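Local coordinates for protein Tv2483 (Treponema vincentii, PDB 6DET) that binds L-arginine with high selectivity as a lipoprotein and probably delivers it to an ABC transporter for uptake into the treponeme, at residues M115-A123 / F255-F266. Sequence-based numbering, arbitrary orientation. Where two conformers were deposited one is given.
Sequences MCTPYLQNA and FGSNLSILNVRF
Ile261 sets CG1 between its own backbone N and carbonyl carbon (chi1 59°), which lays this branch across the Tyr119-Leu120 peptide, CG1 lying 3.6 Å from Leu120 N, while CD1 reaches Pro118 CB and Gln121 CG. In Leu262, CG stands beside the backbone N (chi1 -82°); CG then meets Tyr119 CB at 3.7 Å, and CD2 reaches Thr117 CG2. Ile261, with an apolar arm reaching past a peptide, and Leu262, whose fork meets Tyr119 CB and Thr117 CG2 together, suit a partly buried apolar strip. Ile261 N donates an almost straight bond (169°) to Tyr119 O at 3.1 Å, coming from above the carbonyl plane; water 2 donates a second hydrogen bond to the same oxygen, and another to Ser260 OG. In this family 3 solute-binding fold, strand 120-129 runs from one lobe toward the other, and the C-terminal tail, leaving helix 246-255, packs against residues 117-121, where the chain leads into that strand. Water 3 bridges Gln121 N and Leu259 O, and Leu120 CD2 packs on Leu259 CB at 3.7 Å. The compact, rigid Pro118 ring offers its C-H groups to C-terminal Phe266: CG makes a CH-pi contact over one face, 3.8 Å from the ring centroid, and Tyr218 meets Phe266 edge-to-face.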
# COMPACT_ATOMS: atom_id res chain seq x y z
N MET A 115 9.84 -8.58 5.00
CA MET A 115 8.74 -8.42 4.06
C MET A 115 8.48 -9.74 3.33
O MET A 115 9.42 -10.50 3.04
CB MET A 115 9.03 -7.27 3.09
CG MET A 115 9.03 -5.93 3.85
SD MET A 115 9.48 -4.42 2.93
CE MET A 115 11.24 -4.67 2.83
N CYS A 116 7.21 -10.05 3.10
CA CYS A 116 6.91 -11.32 2.46
C CYS A 116 6.98 -11.14 0.95
O CYS A 116 7.02 -10.03 0.43
CB CYS A 116 5.54 -11.84 2.87
SG CYS A 116 4.18 -10.91 2.16
N THR A 117 6.99 -12.27 0.25
CA THR A 117 7.15 -12.26 -1.18
C THR A 117 6.10 -11.30 -1.79
O THR A 117 4.93 -11.33 -1.38
CB THR A 117 7.02 -13.66 -1.75
OG1 THR A 117 7.31 -13.62 -3.16
CG2 THR A 117 5.64 -14.20 -1.50
N PRO A 118 6.51 -10.42 -2.69
CA PRO A 118 5.57 -9.40 -3.20
C PRO A 118 4.34 -9.98 -3.87
O PRO A 118 4.38 -11.03 -4.52
CB PRO A 118 6.43 -8.63 -4.21
CG PRO A 118 7.80 -8.74 -3.68
CD PRO A 118 7.90 -10.08 -2.99
N TYR A 119 3.21 -9.27 -3.73
CA TYR A 119 1.95 -9.78 -4.22
C TYR A 119 1.31 -8.90 -5.29
O TYR A 119 0.43 -9.39 -6.01
CB TYR A 119 0.97 -10.02 -3.03
CG TYR A 119 0.38 -8.74 -2.39
CD1 TYR A 119 1.18 -7.90 -1.60
CD2 TYR A 119 -0.96 -8.45 -2.51
CE1 TYR A 119 0.64 -6.74 -1.00
CE2 TYR A 119 -1.51 -7.29 -1.92
CZ TYR A 119 -0.70 -6.45 -1.18
OH TYR A 119 -1.24 -5.31 -0.59
N LEU A 120 1.75 -7.65 -5.44
CA LEU A 120 1.29 -6.75 -6.50
C LEU A 120 2.44 -5.88 -6.96
O LEU A 120 3.35 -5.59 -6.18
CB LEU A 120 0.16 -5.81 -6.04
CG LEU A 120 -1.22 -6.39 -5.74
CD1 LEU A 120 -2.14 -5.36 -5.08
CD2 LEU A 120 -1.81 -6.94 -7.06
N GLN A 121 2.40 -5.45 -8.24
CA GLN A 121 3.23 -4.36 -8.73
C GLN A 121 2.49 -3.05 -8.52
O GLN A 121 1.26 -3.00 -8.51
CB GLN A 121 3.55 -4.49 -10.22
CG GLN A 121 4.62 -5.46 -10.52
CD GLN A 121 4.90 -5.45 -11.99
OE1 GLN A 121 4.07 -5.89 -12.77
NE2 GLN A 121 6.01 -4.85 -12.38
N ASN A 122 3.25 -1.98 -8.34
CA ASN A 122 2.68 -0.66 -8.22
C ASN A 122 3.63 0.34 -8.85
O ASN A 122 4.80 0.05 -9.13
CB ASN A 122 2.42 -0.31 -6.75
CG ASN A 122 1.86 1.08 -6.59
OD1 ASN A 122 0.77 1.39 -7.10
ND2 ASN A 122 2.61 1.94 -5.90
N ALA A 123 3.09 1.53 -9.10
CA ALA A 123 3.89 2.65 -9.54
C ALA A 123 3.33 3.89 -8.86
O ALA A 123 2.12 3.98 -8.66
CB ALA A 123 3.81 2.83 -11.05
N PHE A 255 -10.18 -5.65 -9.14
CA PHE A 255 -9.46 -4.92 -10.17
C PHE A 255 -9.98 -5.18 -11.58
O PHE A 255 -9.59 -4.45 -12.49
CB PHE A 255 -7.96 -5.30 -10.15
CG PHE A 255 -7.24 -4.94 -8.87
CD1 PHE A 255 -6.99 -3.62 -8.54
CD2 PHE A 255 -6.80 -5.94 -8.01
CE1 PHE A 255 -6.35 -3.29 -7.34
CE2 PHE A 255 -6.13 -5.63 -6.84
CZ PHE A 255 -5.91 -4.29 -6.49
N GLY A 256 -10.80 -6.20 -11.80
CA GLY A 256 -11.28 -6.53 -13.12
C GLY A 256 -10.37 -7.48 -13.90
O GLY A 256 -10.77 -7.95 -14.98
N SER A 257 -9.18 -7.76 -13.38
CA SER A 257 -8.25 -8.74 -13.96
C SER A 257 -7.36 -9.28 -12.86
O SER A 257 -7.36 -8.78 -11.72
CB SER A 257 -7.40 -8.10 -15.07
OG SER A 257 -6.48 -7.18 -14.51
N ASN A 258 -6.58 -10.31 -13.20
CA ASN A 258 -5.68 -10.95 -12.24
C ASN A 258 -4.35 -10.22 -12.26
O ASN A 258 -3.54 -10.39 -13.19
CB ASN A 258 -5.48 -12.43 -12.58
CG ASN A 258 -4.45 -13.07 -11.71
OD1 ASN A 258 -4.12 -12.56 -10.63
ND2 ASN A 258 -3.93 -14.20 -12.16
N LEU A 259 -4.10 -9.46 -11.19
CA LEU A 259 -2.86 -8.71 -11.02
C LEU A 259 -1.89 -9.38 -10.06
O LEU A 259 -0.84 -8.81 -9.75
CB LEU A 259 -3.16 -7.29 -10.53
CG LEU A 259 -4.06 -6.42 -11.38
CD1 LEU A 259 -4.20 -5.03 -10.77
CD2 LEU A 259 -3.53 -6.32 -12.82
N SER A 260 -2.21 -10.57 -9.56
CA SER A 260 -1.40 -11.17 -8.50
C SER A 260 -0.05 -11.61 -9.08
O SER A 260 -0.00 -12.27 -10.12
CB SER A 260 -2.11 -12.37 -7.90
OG SER A 260 -1.30 -12.98 -6.92
N ILE A 261 1.04 -11.25 -8.40
CA ILE A 261 2.37 -11.68 -8.84
C ILE A 261 3.02 -12.62 -7.83
O ILE A 261 4.25 -12.72 -7.78
CB ILE A 261 3.29 -10.50 -9.14
CG1 ILE A 261 3.48 -9.61 -7.93
CG2 ILE A 261 2.71 -9.71 -10.34
CD1 ILE A 261 4.67 -8.74 -8.04
N LEU A 262 2.22 -13.30 -7.01
CA LEU A 262 2.77 -14.15 -5.96
C LEU A 262 3.49 -15.38 -6.48
O LEU A 262 4.13 -16.07 -5.67
CB LEU A 262 1.66 -14.58 -5.01
CG LEU A 262 1.29 -13.55 -3.93
CD1 LEU A 262 -0.06 -13.87 -3.31
CD2 LEU A 262 2.34 -13.47 -2.78
N ASN A 263 3.38 -15.70 -7.78
CA ASN A 263 4.16 -16.80 -8.34
C ASN A 263 5.49 -16.32 -8.92
O ASN A 263 6.24 -17.13 -9.48
CB ASN A 263 3.34 -17.59 -9.37
CG ASN A 263 3.07 -16.80 -10.67
OD1 ASN A 263 3.04 -15.57 -10.65
ND2 ASN A 263 2.83 -17.51 -11.78
N VAL A 264 5.82 -15.04 -8.76
CA VAL A 264 7.14 -14.53 -9.13
C VAL A 264 8.10 -14.83 -8.00
O VAL A 264 7.78 -14.60 -6.82
CB VAL A 264 7.08 -13.02 -9.42
CG1 VAL A 264 8.50 -12.49 -9.68
CG2 VAL A 264 6.13 -12.74 -10.61
N ARG A 265 9.28 -15.34 -8.35
CA ARG A 265 10.33 -15.63 -7.39
C ARG A 265 11.29 -14.46 -7.29
O ARG A 265 11.85 -14.00 -8.30
CB ARG A 265 11.08 -16.89 -7.78
CG ARG A 265 10.29 -18.17 -7.76
CD ARG A 265 11.22 -19.37 -8.11
NE ARG A 265 11.65 -19.43 -9.52
CZ ARG A 265 12.87 -19.12 -9.98
NH1 ARG A 265 13.83 -18.70 -9.17
NH2 ARG A 265 13.12 -19.22 -11.28
N PHE A 266 11.48 -13.98 -6.06
CA PHE A 266 12.40 -12.90 -5.76
C PHE A 266 13.58 -13.45 -5.01
O PHE A 266 14.67 -12.89 -5.08
CB PHE A 266 11.69 -11.82 -4.94
CG PHE A 266 10.68 -11.06 -5.71
CD1 PHE A 266 11.01 -9.85 -6.32
CD2 PHE A 266 9.40 -11.55 -5.87
CE1 PHE A 266 10.06 -9.15 -7.04
CE2 PHE A 266 8.46 -10.88 -6.60
CZ PHE A 266 8.79 -9.66 -7.18
OXT PHE A 266 13.45 -14.49 -4.35
O HOH W 1 10.06 -14.96 -3.79
O HOH W 2 -1.70 -10.80 -5.07
O HOH W 3 0.50 -6.46 -10.12